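Local atomic coordinates of dihydrodipicolinate synthase (Agrobacterium tumefaciens, PDB entry 3B4U), a protein that probably condenses pyruvate with aspartate semialdehyde in the first committed step of lysine biosynthesis, as other dihydrodipicolinate synthases do. Residues I136-I141 and V147-E152; P14-T17 and V21-D24. All blocks are in the same frame, centred on the assembly; numbering follows the deposited sequence. Where two conformers were deposited one is given.

In the fold
Both contacts belong to strand-to-helix connections of one TIM barrel, loops that follow the C-terminal end of a barrel strand. Interaction 2 comes first along the chain: it closes the loop between strand 6-10 and helix 23-35. Interaction 1 lies further on, where strand 136-140 runs through the short helix 142-145 into helix 151-160. Their centres are 31 Å apart, with nearest atoms about 15 Å apart, on opposite sides of the chain's centre. One follows strand 6-10 and the other strand 136-140, two separate connections of the same eight-stranded barrel. Interaction 1 is buried and reaches the probable active site, whereas interaction 2 is a partly buried, more polar closure nearer the surface.

Interaction 1: I136-I141 and V147-E152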
# COMPACT_ATOMS: atom_id res chain seq x y z
N ILE B 136 12.91 11.46 11.35
CA ILE B 136 11.91 10.49 10.94
C ILE B 136 11.07 10.07 12.15
O ILE B 136 11.62 9.61 13.16
CB ILE B 136 12.55 9.23 10.35
CG1 ILE B 136 13.56 9.55 9.25
CG2 ILE B 136 11.48 8.27 9.86
CD1 ILE B 136 13.03 10.22 8.12
N LEU B 137 9.76 10.25 12.00
CA LEU B 137 8.78 9.76 12.96
C LEU B 137 8.18 8.50 12.39
O LEU B 137 7.54 8.53 11.33
CB LEU B 137 7.66 10.79 13.15
CG LEU B 137 8.15 12.19 13.54
CD1 LEU B 137 6.98 13.18 13.45
CD2 LEU B 137 8.79 12.19 14.91
N VAL B 138 8.39 7.34 13.01
CA VAL B 138 7.84 6.10 12.46
C VAL B 138 6.38 5.97 12.88
O VAL B 138 5.99 6.29 14.00
CB VAL B 138 8.71 4.88 12.84
CG1 VAL B 138 10.08 5.02 12.19
CG2 VAL B 138 8.80 4.66 14.33
N TYR B 139 5.57 5.50 11.94
CA TYR B 139 4.09 5.59 12.07
C TYR B 139 3.50 4.23 12.40
O TYR B 139 3.50 3.32 11.57
CB TYR B 139 3.53 6.14 10.76
CG TYR B 139 2.10 6.61 10.75
CD1 TYR B 139 1.33 6.79 11.89
CD2 TYR B 139 1.52 6.91 9.52
CE1 TYR B 139 0.02 7.28 11.80
CE2 TYR B 139 0.24 7.44 9.43
CZ TYR B 139 -0.49 7.62 10.57
OH TYR B 139 -1.78 8.09 10.46
N ASN B 140 3.00 4.11 13.63
CA ASN B 140 2.38 2.90 14.12
C ASN B 140 0.87 3.02 14.07
O ASN B 140 0.24 3.58 14.98
CB ASN B 140 2.84 2.63 15.56
CG ASN B 140 2.35 1.30 16.08
OD1 ASN B 140 2.47 0.31 15.39
ND2 ASN B 140 1.84 1.27 17.31
N ILE B 141 0.28 2.52 13.00
CA ILE B 141 -1.17 2.60 12.79
C ILE B 141 -1.68 1.26 12.27
O ILE B 141 -2.17 1.12 11.15
CB ILE B 141 -1.55 3.83 11.95
CG1 ILE B 141 -3.09 3.99 11.93
CG2 ILE B 141 -0.93 3.82 10.55
CD1 ILE B 141 -3.56 5.30 11.37
N VAL B 147 0.44 -3.39 10.15
CA VAL B 147 1.84 -3.55 10.54
C VAL B 147 2.04 -2.81 11.85
O VAL B 147 1.94 -1.60 11.95
CB VAL B 147 2.79 -3.04 9.45
CG1 VAL B 147 4.22 -3.28 9.92
CG2 VAL B 147 2.51 -3.73 8.11
N THR B 148 2.25 -3.56 12.90
CA THR B 148 2.59 -2.99 14.19
C THR B 148 4.08 -2.75 14.27
O THR B 148 4.86 -3.57 13.84
CB THR B 148 2.15 -3.96 15.29
OG1 THR B 148 0.72 -4.09 15.25
CG2 THR B 148 2.57 -3.46 16.66
N LEU B 149 4.44 -1.62 14.84
CA LEU B 149 5.83 -1.33 15.20
C LEU B 149 5.99 -1.59 16.68
O LEU B 149 5.59 -0.80 17.52
CB LEU B 149 6.20 0.10 14.82
CG LEU B 149 5.90 0.54 13.39
CD1 LEU B 149 6.32 1.99 13.17
CD2 LEU B 149 6.53 -0.39 12.38
N SER B 150 6.57 -2.72 17.01
CA SER B 150 6.70 -3.12 18.40
C SER B 150 7.63 -2.19 19.17
O SER B 150 8.48 -1.51 18.60
CB SER B 150 7.23 -4.55 18.49
OG SER B 150 8.59 -4.59 18.11
N VAL B 151 7.46 -2.17 20.49
CA VAL B 151 8.38 -1.44 21.34
C VAL B 151 9.81 -1.88 21.10
O VAL B 151 10.73 -1.06 21.02
CB VAL B 151 7.98 -1.58 22.83
CG1 VAL B 151 9.01 -0.92 23.73
CG2 VAL B 151 6.56 -1.00 23.07
N GLU B 152 10.01 -3.18 20.93
CA GLU B 152 11.33 -3.74 20.70
C GLU B 152 11.92 -3.21 19.37
O GLU B 152 13.09 -2.84 19.30
CB GLU B 152 11.22 -5.26 20.71
CG GLU B 152 10.90 -5.85 22.09
CD GLU B 152 9.41 -5.83 22.57
OE1 GLU B 152 8.40 -5.46 21.89
OE2 GLU B 152 9.24 -6.23 23.74
O HOH W 1 1.87 1.00 11.09
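The backbones of N140, ending strand 136-140, and L149, leading into helix 151-160, come nearest each other, 5.6 Å between CA atoms, as the chain doubles back through a short helix. The side chain of N140 spans the gap. With CG anti to the backbone N (chi1 -174°) it reaches across to the returning segment, and N140 OD1 accepts a hydrogen bond from L149 N at 2.8 Å. The N-H points almost straight at the oxygen (179°), but approaches from above the amide's carbonyl plane, 42° out of it. N140 ND2 hydrogen-bonds to D170 OD1, so both ends of the amide are used and its flip is fixed. Asparagine suits this buried place because one flat group both accepts and donates.

L149 supplies the apolar half. Beside the strand, L149 CD1 lies 3.5 Å from Y139 O. The same methyl meets V138 CB, at 3.8 Å, and V138 CG2, while F122 of helix 115-129 touches both side chains. A water completes the closure: it donates to Y139 O at 2.9 Å and to V147 O at 2.7 Å and accepts from I141 N, satisfying three backbone groups that do not meet directly. Just beyond, S150 caps helix 151-160 through L153 N.

Y139 turns to the other side of the strand. I141 CG2 lies 3.7 Å above the centre of the Y139 ring, the Y139 hydroxyl hydrogen-bonds to T46 OG1, and Y109 of the second subunit packs on Y139. This grouping is consistent with the tyrosine-threonine-tyrosine proton relay of dihydrodipicolinate synthases, completed across a subunit interface; the contact itself closes a strand-to-helix connection of the TIM barrel.

Interaction 2: P14-T17 and V21-D24; sequences PFKT and VDID
P14 and D22 are joined by their backbones: D22 N donates to P14 O at 2.9 Å (163°), next to a single bridge between F15 and V21. The same oxygen receives a weaker CA-H contact from V21, so two donors use it, while P14, lacking an N-H, offers a compact ring whose CG rests 3.4 Å from D22 O.

The D22 carboxylate, swung out opposite the residue's own nitrogen (chi1 -169°), has two tasks: OD1 caps helix 23-35 at A25 N, and D22 OD2 forms a salt bridge with K16 NZ at 3.3 Å. The lysine runs out extended and bends at its last torsion (-68°), bringing the ammonium over the face of the carboxylate. A water accepts from K16 NZ and donates to D22 OD2 at 2.7 Å. On the far side of the P14-D22 bond, F15 CE1 meets V21 CG2 at 3.8 Å, a small apolar contact suited to an aromatic and a branched residue.

Aspartate thus serves as N-cap and salt-bridge partner together. The lysine, the water and the helix start would all be expected to favour its ionised form, and they tie the loop's closure to the beginning of the helix.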
# COMPACT_ATOMS: atom_id res chain seq x y z
N PRO B 14 -8.27 19.08 0.37
CA PRO B 14 -9.51 19.43 -0.32
C PRO B 14 -9.41 19.14 -1.80
O PRO B 14 -8.40 19.44 -2.42
CB PRO B 14 -9.65 20.93 -0.06
CG PRO B 14 -8.22 21.43 0.01
CD PRO B 14 -7.40 20.25 0.53
N PHE B 15 -10.48 18.59 -2.37
CA PHE B 15 -10.57 18.29 -3.79
C PHE B 15 -11.68 19.10 -4.46
O PHE B 15 -12.76 19.25 -3.92
CB PHE B 15 -10.85 16.81 -4.03
CG PHE B 15 -9.87 15.92 -3.35
CD1 PHE B 15 -8.55 15.83 -3.80
CD2 PHE B 15 -10.24 15.19 -2.23
CE1 PHE B 15 -7.61 15.03 -3.13
CE2 PHE B 15 -9.32 14.39 -1.59
CZ PHE B 15 -8.01 14.32 -2.03
N LYS B 16 -11.38 19.59 -5.66
CA LYS B 16 -12.40 20.23 -6.52
C LYS B 16 -13.33 19.20 -7.09
O LYS B 16 -13.08 18.01 -7.00
CB LYS B 16 -11.71 20.95 -7.65
CG LYS B 16 -10.78 22.03 -7.20
CD LYS B 16 -10.24 22.83 -8.38
CE LYS B 16 -9.15 23.75 -7.94
NZ LYS B 16 -9.70 24.82 -7.07
N THR B 17 -14.44 19.65 -7.70
CA THR B 17 -15.42 18.74 -8.29
C THR B 17 -14.80 17.85 -9.33
O THR B 17 -15.18 16.68 -9.42
CB THR B 17 -16.60 19.50 -8.92
OG1 THR B 17 -17.18 20.35 -7.92
CG2 THR B 17 -17.67 18.52 -9.45
N VAL B 21 -6.64 18.61 -6.57
CA VAL B 21 -6.47 19.25 -5.28
C VAL B 21 -6.72 20.74 -5.39
O VAL B 21 -6.23 21.38 -6.30
CB VAL B 21 -5.08 18.92 -4.71
CG1 VAL B 21 -4.79 19.74 -3.40
CG2 VAL B 21 -4.95 17.43 -4.46
N ASP B 22 -7.51 21.29 -4.47
CA ASP B 22 -7.70 22.74 -4.36
C ASP B 22 -6.59 23.30 -3.53
O ASP B 22 -6.66 23.39 -2.31
CB ASP B 22 -9.07 23.05 -3.77
CG ASP B 22 -9.44 24.51 -3.86
OD1 ASP B 22 -8.54 25.35 -3.84
OD2 ASP B 22 -10.65 24.82 -3.88
N ILE B 23 -5.49 23.63 -4.19
CA ILE B 23 -4.29 23.99 -3.47
C ILE B 23 -4.47 25.29 -2.67
O ILE B 23 -3.98 25.38 -1.53
CB ILE B 23 -3.08 24.09 -4.43
CG1 ILE B 23 -1.78 24.29 -3.65
CG2 ILE B 23 -3.23 25.23 -5.46
CD1 ILE B 23 -1.47 23.22 -2.65
N ASP B 24 -5.20 26.26 -3.20
CA ASP B 24 -5.40 27.49 -2.42
C ASP B 24 -6.20 27.21 -1.16
O ASP B 24 -5.85 27.75 -0.11
CB ASP B 24 -6.10 28.58 -3.26
CG ASP B 24 -5.25 29.10 -4.41
OD1 ASP B 24 -4.02 28.87 -4.44
OD2 ASP B 24 -5.84 29.79 -5.27
O HOH W 2 -12.57 24.77 -5.79